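Local coordinates for NanS-p (Escherichia phage vB_EcoP_24B, PDB 6YP6), which probably binds carbohydrate as part of a conserved phage carbohydrate esterase, through a compact domain built of antiparallel beta sheets, at residues L126-H131 with G143-F148; N111-A116 with S184-F189; G27-V32 with K41-T46; N86-A91 with D198-A203. One frame throughout, in Å; residues are numbered along the deposited sequence.

Interaction 1: residues L126-H131 with G143-F148; sequences LNVMYH and GTFGAF
Leu-126 carries CG anti to its backbone N (chi1 -172°), and Phe-145 holds its own CG anti to the carbonyl carbon (chi1 -58°). The leucine chi2 of 66° then sets the two methyls, and CD2 comes to lie 3.5 Å from Phe-145 CD1, the side chains meeting obliquely. Val-128 adds CG2, which comes within 3.2 Å of Phe-145 CE1, a tight contact. The other leucine methyl, CD1, reaches the rim of the Phe-148 ring. Leucine suits this position because its two branches can serve two aromatic rings, while the beta-branched Val-128 fits an extended strand. Phe-77 meets Phe-145 edge-to-face from strand 71-79, continuing the apolar cluster.

Polar bonds join the backbones as an antiparallel hairpin. Val-128 N donates to Gly-143 O at 2.9 Å in a nearly straight bond, and Phe-145 N gives an equally short one to Leu-126 O. Thr-144 OG1 lies within bonding distance of Leu-126 O (2.9 Å) and Asn-127 OD1 (3.1 Å). The same hydroxyl accepts from Gly-146 N, forming an ST turn where the chain turns a corner; the positive phi of Gly-146 would press a CB against the preceding carbonyl. Asn-127 turns its ND2 to Asp-122.

The threonine hydroxyl is thus both donor and acceptor. Together with the backbone bonds it fixes the register and ties the corner to the neighbouring strand, while Leu-126 and Phe-145 seal the side that faces strand 71-79.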
# COMPACT_ATOMS: atom_id res chain seq x y z
N LEU A 126 3.51 -11.15 -10.44
CA LEU A 126 3.36 -9.93 -9.66
C LEU A 126 3.33 -10.31 -8.18
O LEU A 126 2.44 -11.06 -7.75
CB LEU A 126 2.07 -9.19 -10.04
CG LEU A 126 1.92 -7.81 -9.40
CD1 LEU A 126 2.97 -6.85 -9.93
CD2 LEU A 126 0.53 -7.24 -9.62
N ASN A 127 4.28 -9.81 -7.41
CA ASN A 127 4.47 -10.21 -6.02
C ASN A 127 4.18 -9.08 -5.05
O ASN A 127 4.33 -7.89 -5.38
CB ASN A 127 5.91 -10.68 -5.83
CG ASN A 127 6.23 -11.89 -6.66
OD1 ASN A 127 5.36 -12.74 -6.90
ND2 ASN A 127 7.46 -11.97 -7.13
N VAL A 128 3.79 -9.48 -3.84
CA VAL A 128 3.62 -8.60 -2.70
C VAL A 128 4.72 -8.93 -1.70
O VAL A 128 4.83 -10.09 -1.28
CB VAL A 128 2.25 -8.78 -2.04
CG1 VAL A 128 2.08 -7.79 -0.91
CG2 VAL A 128 1.11 -8.67 -3.03
N MET A 129 5.50 -7.93 -1.30
CA MET A 129 6.69 -8.10 -0.48
C MET A 129 6.59 -7.22 0.76
O MET A 129 5.96 -6.17 0.75
CB MET A 129 7.93 -7.64 -1.28
CG MET A 129 8.11 -8.33 -2.61
SD MET A 129 8.45 -10.10 -2.52
CE MET A 129 10.01 -10.12 -1.67
N TYR A 130 7.26 -7.66 1.82
CA TYR A 130 7.36 -6.92 3.08
C TYR A 130 8.79 -6.42 3.23
O TYR A 130 9.72 -7.23 3.33
CB TYR A 130 6.97 -7.84 4.24
CG TYR A 130 6.90 -7.22 5.62
CD1 TYR A 130 6.76 -5.86 5.83
CD2 TYR A 130 6.93 -8.04 6.74
CE1 TYR A 130 6.67 -5.33 7.12
CE2 TYR A 130 6.85 -7.52 8.02
CZ TYR A 130 6.71 -6.17 8.21
OH TYR A 130 6.65 -5.67 9.49
N HIS A 131 8.95 -5.10 3.26
CA HIS A 131 10.27 -4.47 3.42
C HIS A 131 10.62 -4.41 4.91
O HIS A 131 10.53 -3.38 5.57
CB HIS A 131 10.25 -3.09 2.81
CG HIS A 131 11.59 -2.44 2.70
ND1 HIS A 131 11.80 -1.33 1.91
CD2 HIS A 131 12.80 -2.74 3.25
CE1 HIS A 131 13.07 -0.97 2.00
NE2 HIS A 131 13.69 -1.80 2.81
N GLY A 143 3.10 -12.98 -0.76
CA GLY A 143 2.22 -13.70 -1.66
C GLY A 143 2.40 -13.18 -3.07
O GLY A 143 3.24 -12.33 -3.34
N THR A 144 1.59 -13.73 -3.96
CA THR A 144 1.64 -13.35 -5.36
C THR A 144 0.23 -13.27 -5.91
O THR A 144 -0.66 -14.01 -5.49
CB THR A 144 2.48 -14.35 -6.17
OG1 THR A 144 2.56 -13.92 -7.52
CG2 THR A 144 1.90 -15.76 -6.17
N PHE A 145 0.04 -12.39 -6.88
CA PHE A 145 -1.17 -12.34 -7.69
C PHE A 145 -1.12 -13.33 -8.84
O PHE A 145 -2.09 -13.41 -9.60
CB PHE A 145 -1.39 -10.93 -8.25
CG PHE A 145 -1.48 -9.86 -7.20
CD1 PHE A 145 -0.35 -9.18 -6.79
CD2 PHE A 145 -2.70 -9.50 -6.63
CE1 PHE A 145 -0.40 -8.19 -5.84
CE2 PHE A 145 -2.75 -8.49 -5.66
CZ PHE A 145 -1.60 -7.86 -5.27
N GLY A 146 -0.03 -14.07 -8.97
CA GLY A 146 0.14 -14.98 -10.08
C GLY A 146 0.84 -14.31 -11.25
O GLY A 146 1.46 -13.25 -11.12
N ALA A 147 0.74 -14.96 -12.41
CA ALA A 147 1.39 -14.45 -13.61
C ALA A 147 0.98 -13.00 -13.83
O ALA A 147 -0.19 -12.64 -13.74
CB ALA A 147 0.99 -15.30 -14.80
N PHE A 148 1.97 -12.17 -14.15
CA PHE A 148 1.70 -10.75 -14.34
C PHE A 148 0.69 -10.53 -15.45
O PHE A 148 0.72 -11.19 -16.50
CB PHE A 148 3.00 -10.03 -14.71
CG PHE A 148 2.81 -8.59 -15.03
CD1 PHE A 148 2.61 -7.67 -14.01
CD2 PHE A 148 2.80 -8.15 -16.33
CE1 PHE A 148 2.43 -6.33 -14.30
CE2 PHE A 148 2.63 -6.81 -16.63
CZ PHE A 148 2.45 -5.89 -15.61

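Interaction 2: residues N111-A116 with S184-F189; sequences NNLLAA and SPVSAF
Asn-111 reaches across to the 184-189 loop with its whole side chain. Its CB lies 3.2 Å from both Ser-184 O and Val-186 O, and CG is equally close to Val-186 O. At the tip the two branches part company: OD1 comes within van der Waals range of Ser-187 CB, whereas ND2 donates to Ser-184 O at 3.1 Å. That carbonyl oxygen lies almost in the amide plane, and the amide nitrogen approaches in the plane of the carbonyl. Asparagine suits the place because its short arm carries an N-H donor to a loop carbonyl while its backbone remains available: Ser-184 N donates to Asn-111 O, also at 3.1 Å.

Further along, Leu-113 supplies the apolar part. Its CD1 packs on Ser-184 CB at 3.6 Å, and CD2 meets Val-186 CG1, the two side chains crossing at about a right angle. Ser-184 OG, anti to its backbone N (chi1 164°), reaches forward to accept from Val-186 N at 3.1 Å and also bonds to His-131 O.

The serine hydroxyl and the nitrogen two residues on form an ST turn, here shaping the loop between strands 174-180 and 193-197 where it meets the chain leading into strand 113-121.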
# COMPACT_ATOMS: atom_id res chain seq x y z
N ASN A 111 12.60 0.75 13.37
CA ASN A 111 11.46 1.59 13.03
C ASN A 111 10.16 0.80 13.08
O ASN A 111 10.10 -0.35 12.63
CB ASN A 111 11.59 2.23 11.65
CG ASN A 111 12.85 3.04 11.52
OD1 ASN A 111 12.86 4.22 11.82
ND2 ASN A 111 13.93 2.40 11.08
N ASN A 112 9.14 1.46 13.61
CA ASN A 112 7.81 0.88 13.76
C ASN A 112 6.91 1.36 12.63
O ASN A 112 6.61 2.56 12.52
CB ASN A 112 7.20 1.33 15.09
CG ASN A 112 8.00 0.89 16.29
OD1 ASN A 112 8.56 -0.20 16.32
ND2 ASN A 112 8.04 1.74 17.30
N LEU A 113 6.48 0.42 11.79
CA LEU A 113 5.55 0.70 10.70
C LEU A 113 4.43 -0.32 10.72
O LEU A 113 4.66 -1.51 10.90
CB LEU A 113 6.22 0.63 9.31
CG LEU A 113 7.31 1.66 9.04
CD1 LEU A 113 8.66 1.05 9.39
CD2 LEU A 113 7.34 2.13 7.63
N LEU A 114 3.20 0.17 10.52
CA LEU A 114 2.06 -0.73 10.37
C LEU A 114 1.91 -1.21 8.94
O LEU A 114 1.14 -2.15 8.69
CB LEU A 114 0.77 -0.05 10.83
CG LEU A 114 0.76 0.39 12.30
CD1 LEU A 114 -0.59 1.02 12.61
CD2 LEU A 114 1.07 -0.76 13.24
N ALA A 115 2.61 -0.58 8.00
CA ALA A 115 2.67 -1.03 6.62
C ALA A 115 4.05 -0.73 6.08
O ALA A 115 4.58 0.35 6.30
CB ALA A 115 1.64 -0.32 5.76
N ALA A 116 4.61 -1.70 5.36
CA ALA A 116 5.86 -1.50 4.62
C ALA A 116 5.85 -2.52 3.48
O ALA A 116 6.67 -3.45 3.44
CB ALA A 116 7.08 -1.64 5.51
N SER A 184 11.42 -2.58 11.01
CA SER A 184 11.80 -2.41 9.62
C SER A 184 12.86 -1.32 9.51
O SER A 184 12.88 -0.41 10.34
CB SER A 184 10.58 -1.99 8.79
OG SER A 184 10.93 -1.47 7.52
N PRO A 185 13.71 -1.38 8.49
CA PRO A 185 14.71 -0.32 8.30
C PRO A 185 14.17 0.94 7.67
O PRO A 185 14.90 1.94 7.62
CB PRO A 185 15.73 -0.98 7.36
CG PRO A 185 14.90 -1.88 6.53
CD PRO A 185 13.87 -2.45 7.48
N VAL A 186 12.93 0.93 7.17
CA VAL A 186 12.40 2.10 6.49
C VAL A 186 12.29 3.25 7.49
O VAL A 186 11.64 3.12 8.53
CB VAL A 186 11.06 1.78 5.81
CG1 VAL A 186 10.47 3.04 5.18
CG2 VAL A 186 11.24 0.68 4.76
N SER A 187 12.91 4.38 7.15
CA SER A 187 13.02 5.51 8.06
C SER A 187 12.74 6.85 7.40
O SER A 187 12.60 7.82 8.13
CB SER A 187 14.42 5.57 8.66
OG SER A 187 15.39 5.70 7.63
N ALA A 188 12.67 6.94 6.08
CA ALA A 188 12.70 8.22 5.38
C ALA A 188 11.34 8.88 5.26
O ALA A 188 11.25 9.99 4.71
CB ALA A 188 13.27 8.04 3.97
N PHE A 189 10.27 8.26 5.76
CA PHE A 189 8.92 8.76 5.56
C PHE A 189 8.35 9.28 6.87
O PHE A 189 8.56 8.70 7.94
CB PHE A 189 8.02 7.68 4.96
CG PHE A 189 8.50 7.20 3.63
CD1 PHE A 189 8.14 7.86 2.46
CD2 PHE A 189 9.37 6.12 3.54
CE1 PHE A 189 8.60 7.44 1.24
CE2 PHE A 189 9.84 5.70 2.31
CZ PHE A 189 9.46 6.36 1.16

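Interaction 3: residues G27-V32 with K41-T46; sequences GRAEVV and KAVKLT
Ala-29 CB rests between two branched side chains of the facing strand, 3.6 Å from Leu-45 CD2 and 3.8 Å from Val-43 CG2. A single methyl suits this position, since its larger neighbours reach it from the facing strand. Val-31 CG2 touches the same valine methyl more distantly, and Val-43 and Leu-45 also pack on Ile-209 of strand 207-216. On the other face Val-32 meets Ala-42 through CG2, and its CG1 lies against the CB of Lys-44.

The two strands form an antiparallel beta hairpin, with beta-branched valines well fitted to the extended backbone. Paired bonds link Arg-28 with Thr-46, Glu-30 with Lys-44 and Val-32 with Ala-42; the bond from Lys-44 N to Glu-30 O is 2.8 Å long and almost straight at 179°. Strand 41-46 bonds to strand 207-216 along its other edge, so the hairpin extends that sheet. At one end Gly-27 brings CA to 3.2 Å from Thr-46 O, where a side chain would collide with the carbonyl.

Farther from the backbone, long charged chains suit the solvent side. Lys-44 is extended throughout, from CG anti to N (chi1 176°) to its end, and NZ donates to a water 3.2 Å away, which in turn donates to Glu-30 OE1 at 3.0 Å. Arg-28 lays one guanidinium face toward that carboxylate oxygen, a long salt bridge of 3.7 Å from NH2 to OE1 that probably acts through charge alone.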
# COMPACT_ATOMS: atom_id res chain seq x y z
N GLY A 27 5.35 13.35 -10.31
CA GLY A 27 4.53 12.66 -11.26
C GLY A 27 3.24 13.36 -11.64
O GLY A 27 3.08 14.58 -11.53
N ARG A 28 2.32 12.54 -12.14
CA ARG A 28 1.04 12.98 -12.66
C ARG A 28 -0.02 12.01 -12.19
O ARG A 28 0.21 10.80 -12.15
CB ARG A 28 1.06 12.99 -14.20
CG ARG A 28 -0.23 13.48 -14.80
CD ARG A 28 -0.22 13.43 -16.31
NE ARG A 28 -1.50 13.92 -16.83
CZ ARG A 28 -1.93 13.74 -18.07
NH1 ARG A 28 -1.20 13.08 -18.95
NH2 ARG A 28 -3.11 14.23 -18.42
N ALA A 29 -1.18 12.55 -11.81
CA ALA A 29 -2.35 11.76 -11.45
C ALA A 29 -3.47 12.22 -12.37
O ALA A 29 -3.94 13.35 -12.26
CB ALA A 29 -2.73 11.98 -9.98
N GLU A 30 -3.89 11.35 -13.29
CA GLU A 30 -4.93 11.68 -14.26
C GLU A 30 -6.14 10.80 -14.00
O GLU A 30 -6.04 9.58 -14.06
CB GLU A 30 -4.42 11.44 -15.68
CG GLU A 30 -5.43 11.86 -16.74
CD GLU A 30 -5.12 11.36 -18.13
OE1 GLU A 30 -4.09 10.68 -18.32
OE2 GLU A 30 -5.91 11.64 -19.06
N VAL A 31 -7.29 11.42 -13.74
CA VAL A 31 -8.52 10.65 -13.60
C VAL A 31 -8.95 10.20 -14.99
O VAL A 31 -9.07 11.01 -15.92
CB VAL A 31 -9.61 11.48 -12.90
CG1 VAL A 31 -10.89 10.66 -12.79
CG2 VAL A 31 -9.13 11.91 -11.52
N VAL A 32 -9.17 8.89 -15.14
CA VAL A 32 -9.42 8.28 -16.43
C VAL A 32 -10.67 7.41 -16.34
O VAL A 32 -11.14 7.07 -15.26
CB VAL A 32 -8.24 7.42 -16.93
CG1 VAL A 32 -7.04 8.30 -17.19
CG2 VAL A 32 -7.91 6.31 -15.94
N LYS A 41 -14.36 4.61 -13.31
CA LYS A 41 -13.29 5.57 -13.12
C LYS A 41 -12.09 4.92 -12.46
O LYS A 41 -12.19 3.89 -11.79
CB LYS A 41 -13.75 6.73 -12.23
CG LYS A 41 -14.92 7.51 -12.78
CD LYS A 41 -14.52 8.28 -14.01
CE LYS A 41 -15.64 9.18 -14.49
NZ LYS A 41 -15.15 10.09 -15.56
N ALA A 42 -10.94 5.57 -12.63
CA ALA A 42 -9.71 5.23 -11.94
C ALA A 42 -8.81 6.46 -12.01
O ALA A 42 -9.08 7.39 -12.76
CB ALA A 42 -9.02 4.04 -12.61
N VAL A 43 -7.75 6.47 -11.22
CA VAL A 43 -6.72 7.49 -11.34
C VAL A 43 -5.44 6.81 -11.80
O VAL A 43 -5.01 5.81 -11.23
CB VAL A 43 -6.55 8.34 -10.07
CG1 VAL A 43 -5.96 7.55 -8.92
CG2 VAL A 43 -5.70 9.59 -10.38
N LYS A 44 -4.87 7.33 -12.88
CA LYS A 44 -3.67 6.79 -13.50
C LYS A 44 -2.47 7.58 -12.99
O LYS A 44 -2.42 8.81 -13.13
CB LYS A 44 -3.79 6.92 -15.01
CG LYS A 44 -2.57 6.49 -15.80
CD LYS A 44 -2.86 6.57 -17.30
CE LYS A 44 -1.62 6.45 -18.16
NZ LYS A 44 -1.92 6.64 -19.61
N LEU A 45 -1.53 6.87 -12.40
CA LEU A 45 -0.35 7.46 -11.77
C LEU A 45 0.87 7.12 -12.60
O LEU A 45 1.18 5.95 -12.85
CB LEU A 45 -0.20 6.94 -10.34
CG LEU A 45 -1.44 7.14 -9.46
CD1 LEU A 45 -1.21 6.52 -8.10
CD2 LEU A 45 -1.83 8.57 -9.31
N THR A 46 1.56 8.17 -13.04
CA THR A 46 2.75 8.07 -13.86
C THR A 46 3.73 9.14 -13.41
O THR A 46 3.42 10.00 -12.58
CB THR A 46 2.45 8.32 -15.35
OG1 THR A 46 1.89 9.63 -15.52
CG2 THR A 46 1.49 7.26 -15.90
O HOH W 1 -4.41 8.47 -20.31
O HOH W 2 -12.19 10.62 -16.73

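Interaction 4: residues N86-A91 with D198-A203; sequences NQYVMA and DITRGA
Asp-198 OD1 accepts from Ser-53 OG and Trp-54 N, while OD2 forms a salt bridge with Lys-47 and a hydrogen bond with Thr-204; this grip holds the residue whose CB meets Val-89 O at 3.5 Å. A short carboxylate suits so many donors, and its negative charge is probably stabilised by the lysine. No hydrogen bond joins the two segments themselves.

Contact is instead made by hydrocarbon. Ile-199 places CG1 anti to its carbonyl carbon (chi1 -54°), and CG1 packs on Ala-91 CB at 3.7 Å. The terminal CD1 continues to Tyr-88 CD1, also at 3.7 Å, the isoleucine crossing the tyrosine at about a right angle. Isoleucine thus spans two strand residues, and the small alanine admits it. Thr-200 adds its methyl to the packing on the same ring, CG2 lying 4.2 Å from Tyr-88 CD2.

Strand 88-95 carries a classic beta bulge here, Val-89 and Met-90 both facing Ile-119 of the adjacent strand. In the loop, Thr-200 OG1 accepts from Gly-202 N at 3.1 Å, an ST turn, and Thr-200 N bonds to Asp-198 O at 2.8 Å.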
# COMPACT_ATOMS: atom_id res chain seq x y z
N ASN A 86 11.81 -7.52 -12.32
CA ASN A 86 12.28 -6.77 -11.15
C ASN A 86 11.72 -5.36 -11.06
O ASN A 86 12.05 -4.64 -10.11
CB ASN A 86 13.81 -6.80 -11.06
CG ASN A 86 14.34 -8.22 -11.17
OD1 ASN A 86 13.80 -9.14 -10.54
ND2 ASN A 86 15.35 -8.43 -11.99
N GLN A 87 10.83 -4.97 -11.95
CA GLN A 87 10.29 -3.61 -11.96
C GLN A 87 9.22 -3.42 -10.89
O GLN A 87 8.43 -4.32 -10.60
CB GLN A 87 9.74 -3.34 -13.36
CG GLN A 87 9.30 -1.92 -13.62
CD GLN A 87 9.10 -1.70 -15.09
OE1 GLN A 87 7.96 -1.75 -15.60
NE2 GLN A 87 10.18 -1.53 -15.81
N TYR A 88 9.23 -2.24 -10.28
CA TYR A 88 8.29 -1.89 -9.23
C TYR A 88 6.98 -1.34 -9.77
O TYR A 88 6.94 -0.68 -10.81
CB TYR A 88 8.88 -0.84 -8.28
CG TYR A 88 10.08 -1.36 -7.52
CD1 TYR A 88 9.95 -2.30 -6.50
CD2 TYR A 88 11.36 -0.93 -7.86
CE1 TYR A 88 11.06 -2.78 -5.84
CE2 TYR A 88 12.48 -1.41 -7.20
CZ TYR A 88 12.33 -2.34 -6.20
OH TYR A 88 13.46 -2.80 -5.59
N VAL A 89 5.91 -1.57 -8.99
CA VAL A 89 4.65 -0.85 -9.13
C VAL A 89 4.58 0.24 -8.06
O VAL A 89 4.65 1.43 -8.38
CB VAL A 89 3.43 -1.79 -9.05
CG1 VAL A 89 2.15 -1.00 -9.26
CG2 VAL A 89 3.54 -2.92 -10.06
N MET A 90 4.45 -0.13 -6.79
CA MET A 90 4.26 0.86 -5.73
C MET A 90 4.49 0.21 -4.38
O MET A 90 4.50 -1.01 -4.25
CB MET A 90 2.87 1.48 -5.83
CG MET A 90 1.74 0.51 -5.58
SD MET A 90 0.18 1.28 -6.01
CE MET A 90 -0.89 -0.15 -6.03
N ALA A 91 4.63 1.07 -3.38
CA ALA A 91 4.77 0.67 -1.99
C ALA A 91 3.83 1.49 -1.12
O ALA A 91 3.48 2.63 -1.43
CB ALA A 91 6.21 0.91 -1.50
N ASP A 198 5.77 5.18 -5.94
CA ASP A 198 6.44 4.25 -6.84
C ASP A 198 7.94 4.10 -6.56
O ASP A 198 8.63 3.46 -7.35
CB ASP A 198 6.16 4.55 -8.32
CG ASP A 198 6.89 5.76 -8.85
OD1 ASP A 198 7.16 6.68 -8.06
OD2 ASP A 198 7.20 5.78 -10.08
N ILE A 199 8.42 4.63 -5.43
CA ILE A 199 9.68 4.24 -4.80
C ILE A 199 10.90 4.90 -5.43
O ILE A 199 11.71 5.52 -4.73
CB ILE A 199 9.85 2.70 -4.79
CG1 ILE A 199 8.65 1.99 -4.13
CG2 ILE A 199 11.15 2.32 -4.08
CD1 ILE A 199 8.65 0.48 -4.37
N THR A 200 11.08 4.71 -6.73
CA THR A 200 12.32 5.00 -7.42
C THR A 200 12.10 6.05 -8.49
O THR A 200 11.01 6.20 -9.04
CB THR A 200 12.86 3.70 -8.03
OG1 THR A 200 14.07 3.96 -8.72
CG2 THR A 200 11.88 3.05 -9.01
N ARG A 201 13.18 6.80 -8.80
CA ARG A 201 13.13 7.70 -9.95
C ARG A 201 13.18 6.95 -11.28
O ARG A 201 12.78 7.49 -12.31
CB ARG A 201 14.29 8.69 -9.89
CG ARG A 201 14.17 9.70 -8.78
CD ARG A 201 15.44 10.52 -8.66
NE ARG A 201 15.22 11.75 -7.92
CZ ARG A 201 14.93 12.92 -8.48
NH1 ARG A 201 14.82 13.03 -9.79
NH2 ARG A 201 14.74 13.98 -7.71
N GLY A 202 13.69 5.72 -11.27
CA GLY A 202 13.74 4.91 -12.47
C GLY A 202 12.35 4.51 -12.92
O GLY A 202 11.35 4.67 -12.21
N ALA A 203 12.26 4.00 -14.14
CA ALA A 203 10.96 3.63 -14.67
C ALA A 203 10.29 2.58 -13.80
O ALA A 203 10.90 1.58 -13.40
CB ALA A 203 11.10 3.09 -16.09

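Interactions 1, 2 and 4 all reach one antiparallel sheet, in which strands 88-95, 113-121 and 125-130 lie side by side; interaction 3 is a hairpin of the other sheet. Interactions 1 and 2 touch where His-131 bonds to the backbone of Ala-116, and interactions 1 and 4 where Leu-126 packs on Val-89. Interactions 1, 2 and 4 each set buried strand residues against largely more open loop or turn residues, whereas interaction 3, farthest from the chain's centre, has charged chains and waters at the surface. Interaction 3 rests on three regular pairs; the pairing of interaction 1 gives way at a corner. Interaction 2 uses an asparagine amide, interaction 4 only apolar and van der Waals contacts.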